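Type II restriction enzyme AgeI (Thalassobius gelatinovorus, PDB 5DWA) recognizes the double-stranded DNA sequence 5'-ACCGGT-3' and cleaves it after the first A, as a type II restriction endonuclease of the PD-(D/E)XK class. Local coordinates at residues Tyr72-Tyr75 with Ile76-Ile80. Residues are numbered along the deposited sequence; the frame is centred on the assembly and turned at random.
Sequences YRIY and IREKI. With nucleotides of chain C.
Y75 and K79, one helical turn apart, run side by side in the same direction at the C-terminal end of helix 63-78. With CG anti to the backbone N (chi1 -171°), the Y75 ring extends alongside the lysine, whose CB lies over one ring face; the lysine chain, bent at chi2, then brings CD to 3.6 Å from Y75 CZ. There K79 NZ gives Y75 OH a weak hydrogen bond of 3.1 Å, while the stronger partners are S87 OG for the hydroxyl and the V36 carbonyl for the ammonium. A phenylalanine in place of Y75 would probably leave S87 and K79 without the oxygen they share.

One turn earlier, Y72 CE1 packs against I76 CG1 at 3.7 Å, and its OH donates a 2.6 Å hydrogen bond to OP1 of DG8 of chain C, a contact to the DNA backbone rather than to a base. CE2 of Y72 sits over the centre of the R73 guanidinium, 4.0 Å above the guanidinium plane. R77 forms a side-on salt bridge to the adjacent E78, NE (2.8 Å) and NH2 both donating to OE2 on its anti side.

Successive i to i+4 backbone bonds set this spacing; the last, K79 N to Y75 O (2.9 Å), closes the helix as K79 leaves helical geometry. I76 and K79 pack on helix 84-109, I74 and E78 on helix 22-36, and R73 reaches strand 2-8.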
ATOM      1  N   TYR A  72      -6.986  -9.543 -15.881  1.00 11.92           N
ATOM      2  CA  TYR A  72      -7.005  -9.914 -14.466  1.00 12.35           C
ATOM      3  C   TYR A  72      -7.695 -11.238 -14.215  1.00 12.54           C
ATOM      4  O   TYR A  72      -7.171 -12.114 -13.533  1.00 13.39           O
ATOM      5  CB  TYR A  72      -7.713  -8.814 -13.688  1.00 12.42           C
ATOM      6  CG  TYR A  72      -7.978  -9.038 -12.216  1.00 11.65           C
ATOM      7  CD1 TYR A  72      -6.966  -9.410 -11.336  1.00 11.98           C
ATOM      8  CD2 TYR A  72      -9.232  -8.762 -11.690  1.00 13.20           C
ATOM      9  CE1 TYR A  72      -7.217  -9.555  -9.978  1.00 12.14           C
ATOM     10  CE2 TYR A  72      -9.488  -8.906 -10.352  1.00 13.16           C
ATOM     11  CZ  TYR A  72      -8.487  -9.284  -9.497  1.00 12.68           C
ATOM     12  OH  TYR A  72      -8.775  -9.394  -8.157  1.00 13.48           O
ATOM     13  N   ARG A  73      -8.892 -11.367 -14.775  0.56 12.03           N
ATOM     14  CA  ARG A  73      -9.717 -12.541 -14.535  0.56 13.85           C
ATOM     15  C   ARG A  73      -9.103 -13.798 -15.121  0.56 15.02           C
ATOM     16  O   ARG A  73      -9.079 -14.849 -14.479  0.56 17.18           O
ATOM     17  CB  ARG A  73     -11.114 -12.332 -15.114  0.56 15.97           C
ATOM     18  CG  ARG A  73     -11.912 -11.283 -14.384  0.56 16.26           C
ATOM     19  CD  ARG A  73     -12.125 -11.646 -12.927  0.56 18.50           C
ATOM     20  NE  ARG A  73     -12.768 -10.547 -12.220  0.56 20.22           N
ATOM     21  CZ  ARG A  73     -13.073 -10.553 -10.927  0.56 18.17           C
ATOM     22  NH1 ARG A  73     -12.793 -11.607 -10.174  0.56 18.80           N
ATOM     23  NH2 ARG A  73     -13.649  -9.495 -10.387  0.56 18.40           N
ATOM     24  N   ILE A  74      -8.617 -13.689 -16.349  1.00 14.75           N
ATOM     25  CA  ILE A  74      -7.981 -14.817 -17.002  1.00 16.08           C
ATOM     26  C   ILE A  74      -6.715 -15.222 -16.245  1.00 15.23           C
ATOM     27  O   ILE A  74      -6.465 -16.404 -16.026  1.00 16.04           O
ATOM     28  CB  ILE A  74      -7.649 -14.500 -18.476  1.00 17.10           C
ATOM     29  CG1 ILE A  74      -8.946 -14.357 -19.281  1.00 18.06           C
ATOM     30  CG2 ILE A  74      -6.786 -15.587 -19.073  1.00 17.71           C
ATOM     31  CD1 ILE A  74      -8.746 -13.978 -20.734  1.00 18.39           C
ATOM     32  N   TYR A  75      -5.918 -14.234 -15.840  1.00 13.99           N
ATOM     33  CA  TYR A  75      -4.700 -14.507 -15.092  1.00 13.33           C
ATOM     34  C   TYR A  75      -5.012 -15.254 -13.792  1.00 15.15           C
ATOM     35  O   TYR A  75      -4.395 -16.277 -13.487  1.00 16.00           O
ATOM     36  CB  TYR A  75      -3.955 -13.199 -14.808  1.00 12.68           C
ATOM     37  CG  TYR A  75      -2.577 -13.396 -14.227  1.00 11.63           C
ATOM     38  CD1 TYR A  75      -1.464 -13.444 -15.057  1.00 12.54           C
ATOM     39  CD2 TYR A  75      -2.381 -13.522 -12.854  1.00 11.96           C
ATOM     40  CE1 TYR A  75      -0.198 -13.627 -14.549  1.00 12.73           C
ATOM     41  CE2 TYR A  75      -1.106 -13.696 -12.326  1.00 11.88           C
ATOM     42  CZ  TYR A  75      -0.017 -13.746 -13.185  1.00 12.55           C
ATOM     43  OH  TYR A  75       1.260 -13.923 -12.708  1.00 14.10           O
ATOM     44  N   ILE A  76      -5.978 -14.745 -13.035  1.00 15.92           N
ATOM     45  CA  ILE A  76      -6.389 -15.385 -11.789  1.00 18.04           C
ATOM     46  C   ILE A  76      -6.868 -16.831 -11.998  1.00 18.33           C
ATOM     47  O   ILE A  76      -6.584 -17.704 -11.173  1.00 20.41           O
ATOM     48  CB  ILE A  76      -7.502 -14.553 -11.095  1.00 20.86           C
ATOM     49  CG1 ILE A  76      -6.946 -13.203 -10.636  1.00 23.85           C
ATOM     50  CG2 ILE A  76      -8.112 -15.318  -9.921  1.00 22.85           C
ATOM     51  CD1 ILE A  76      -5.775 -13.313  -9.694  1.00 24.35           C
ATOM     52  N   ARG A  77      -7.569 -17.088 -13.101  1.00 16.63           N
ATOM     53  CA  ARG A  77      -8.066 -18.432 -13.396  1.00 18.60           C
ATOM     54  C   ARG A  77      -6.952 -19.378 -13.807  1.00 18.49           C
ATOM     55  O   ARG A  77      -6.931 -20.549 -13.415  1.00 20.86           O
ATOM     56  CB  ARG A  77      -9.110 -18.381 -14.511  1.00 19.75           C
ATOM     57  CG  ARG A  77      -9.671 -19.765 -14.876  1.00 23.24           C
ATOM     58  CD  ARG A  77     -10.617 -19.722 -16.066  1.00 25.82           C
ATOM     59  NE  ARG A  77      -9.916 -19.566 -17.338  1.00 27.13           N
ATOM     60  CZ  ARG A  77     -10.208 -18.630 -18.234  1.00 29.26           C
ATOM     61  NH1 ARG A  77     -11.183 -17.765 -17.992  1.00 30.46           N
ATOM     62  NH2 ARG A  77      -9.530 -18.556 -19.371  1.00 29.67           N
ATOM     63  N   GLU A  78      -6.019 -18.863 -14.596  1.00 17.00           N
ATOM     64  CA  GLU A  78      -5.053 -19.716 -15.273  1.00 17.19           C
ATOM     65  C   GLU A  78      -3.711 -19.907 -14.576  1.00 16.36           C
ATOM     66  O   GLU A  78      -3.009 -20.879 -14.846  1.00 17.92           O
ATOM     67  CB  GLU A  78      -4.808 -19.177 -16.681  1.00 18.90           C
ATOM     68  CG  GLU A  78      -6.046 -19.185 -17.553  1.00 20.23           C
ATOM     69  CD  GLU A  78      -6.421 -20.590 -17.996  1.00 23.40           C
ATOM     70  OE1 GLU A  78      -5.529 -21.463 -18.000  1.00 26.11           O
ATOM     71  OE2 GLU A  78      -7.597 -20.810 -18.337  1.00 24.25           O
ATOM     72  N   LYS A  79      -3.331 -18.993 -13.686  1.00 16.00           N
ATOM     73  CA  LYS A  79      -2.005 -19.066 -13.082  1.00 14.95           C
ATOM     74  C   LYS A  79      -1.812 -20.343 -12.251  1.00 17.13           C
ATOM     75  O   LYS A  79      -2.606 -20.646 -11.367  1.00 17.36           O
ATOM     76  CB  LYS A  79      -1.750 -17.825 -12.213  1.00 14.58           C
ATOM     77  CG  LYS A  79      -0.307 -17.672 -11.779  1.00 14.05           C
ATOM     78  CD  LYS A  79       0.583 -17.316 -12.964  1.00 16.48           C
ATOM     79  CE  LYS A  79       2.033 -17.078 -12.569  1.00 16.76           C
ATOM     80  NZ  LYS A  79       2.793 -16.448 -13.692  1.00 18.24           N
ATOM     81  N   ILE A  80      -0.746 -21.080 -12.544  1.00 17.56           N
ATOM     82  CA  ILE A  80      -0.474 -22.344 -11.863  1.00 19.25           C
ATOM     83  C   ILE A  80       0.751 -22.259 -10.952  1.00 18.59           C
ATOM     84  O   ILE A  80       1.734 -21.598 -11.275  1.00 20.10           O
ATOM     85  CB  ILE A  80      -0.262 -23.489 -12.892  1.00 21.83           C
ATOM     86  CG1 ILE A  80      -1.487 -23.620 -13.795  1.00 25.73           C
ATOM     87  CG2 ILE A  80       0.014 -24.813 -12.196  1.00 22.24           C
ATOM     88  CD1 ILE A  80      -2.769 -23.874 -13.045  1.00 27.46           C
TER
ATOM     89  P    DG C   8     -11.131  -6.980  -6.457  1.00 12.56           P
ATOM     90  OP1  DG C   8     -10.876  -7.969  -7.534  1.00 13.44           O
ATOM     91  OP2  DG C   8     -11.838  -5.722  -6.790  1.00 14.21           O
ATOM     92  O5'  DG C   8     -11.898  -7.744  -5.303  1.00 12.05           O
ATOM     93  C5'  DG C   8     -11.326  -8.947  -4.797  1.00 11.36           C
ATOM     94  C4'  DG C   8     -11.536  -9.063  -3.300  1.00 11.02           C
ATOM     95  O4'  DG C   8     -10.761  -8.051  -2.604  1.00 11.55           O
ATOM     96  C3'  DG C   8     -12.966  -8.893  -2.846  1.00 11.65           C
ATOM     97  O3'  DG C   8     -13.195  -9.837  -1.818  1.00 11.91           O
ATOM     98  C2'  DG C   8     -13.015  -7.428  -2.352  1.00 11.82           C
ATOM     99  C1'  DG C   8     -11.616  -7.223  -1.811  1.00 11.67           C
ATOM    100  N9   DG C   8     -11.093  -5.868  -1.942  1.00 11.61           N
ATOM    101  C8   DG C   8     -11.169  -5.047  -3.041  1.00 12.02           C
ATOM    102  N7   DG C   8     -10.531  -3.906  -2.882  1.00 12.23           N
ATOM    103  C5   DG C   8      -9.962  -4.016  -1.622  1.00 11.57           C
ATOM    104  C6   DG C   8      -9.162  -3.105  -0.906  1.00 10.99           C
ATOM    105  O6   DG C   8      -8.754  -2.004  -1.278  1.00 12.38           O
ATOM    106  N1   DG C   8      -8.808  -3.592   0.350  1.00 11.53           N
ATOM    107  C2   DG C   8      -9.182  -4.816   0.856  1.00 10.52           C
ATOM    108  N2   DG C   8      -8.739  -5.129   2.096  1.00 11.22           N
ATOM    109  N3   DG C   8      -9.937  -5.676   0.190  1.00 11.29           N
ATOM    110  C4   DG C   8     -10.293  -5.209  -1.030  1.00 10.74           C
ATOM    111  P    DG C   7      -5.581  -4.227  -8.863  1.00 11.17           P
ATOM    112  OP1  DG C   7      -5.714  -4.997 -10.118  1.00 11.29           O
ATOM    113  OP2  DG C   7      -5.827  -2.778  -8.853  1.00 12.73           O
ATOM    114  O5'  DG C   7      -6.590  -4.858  -7.799  1.00 12.07           O
ATOM    115  C5'  DG C   7      -6.527  -6.223  -7.461  1.00 10.92           C
ATOM    116  C4'  DG C   7      -7.451  -6.491  -6.283  1.00 11.08           C
ATOM    117  O4'  DG C   7      -6.846  -5.987  -5.066  1.00 12.00           O
ATOM    118  C3'  DG C   7      -8.804  -5.803  -6.372  1.00 11.27           C
ATOM    119  O3'  DG C   7      -9.751  -6.612  -5.736  1.00 12.38           O
ATOM    120  C2'  DG C   7      -8.576  -4.501  -5.593  1.00 11.93           C
ATOM    121  C1'  DG C   7      -7.674  -4.985  -4.475  1.00 12.14           C
ATOM    122  N9   DG C   7      -6.768  -3.976  -3.963  1.00 11.71           N
ATOM    123  C8   DG C   7      -6.526  -2.722  -4.479  1.00 11.87           C
ATOM    124  N7   DG C   7      -5.594  -2.079  -3.833  1.00 10.99           N
ATOM    125  C5   DG C   7      -5.171  -2.971  -2.860  1.00 10.61           C
ATOM    126  C6   DG C   7      -4.178  -2.838  -1.864  1.00 11.73           C
ATOM    127  O6   DG C   7      -3.432  -1.873  -1.649  1.00 12.86           O
ATOM    128  N1   DG C   7      -4.069  -3.980  -1.087  1.00 11.96           N
ATOM    129  C2   DG C   7      -4.826  -5.114  -1.244  1.00 11.81           C
ATOM    130  N2   DG C   7      -4.572  -6.117  -0.400  1.00 13.02           N
ATOM    131  N3   DG C   7      -5.762  -5.250  -2.167  1.00 11.65           N
ATOM    132  C4   DG C   7      -5.879  -4.146  -2.937  1.00 11.51           C
TER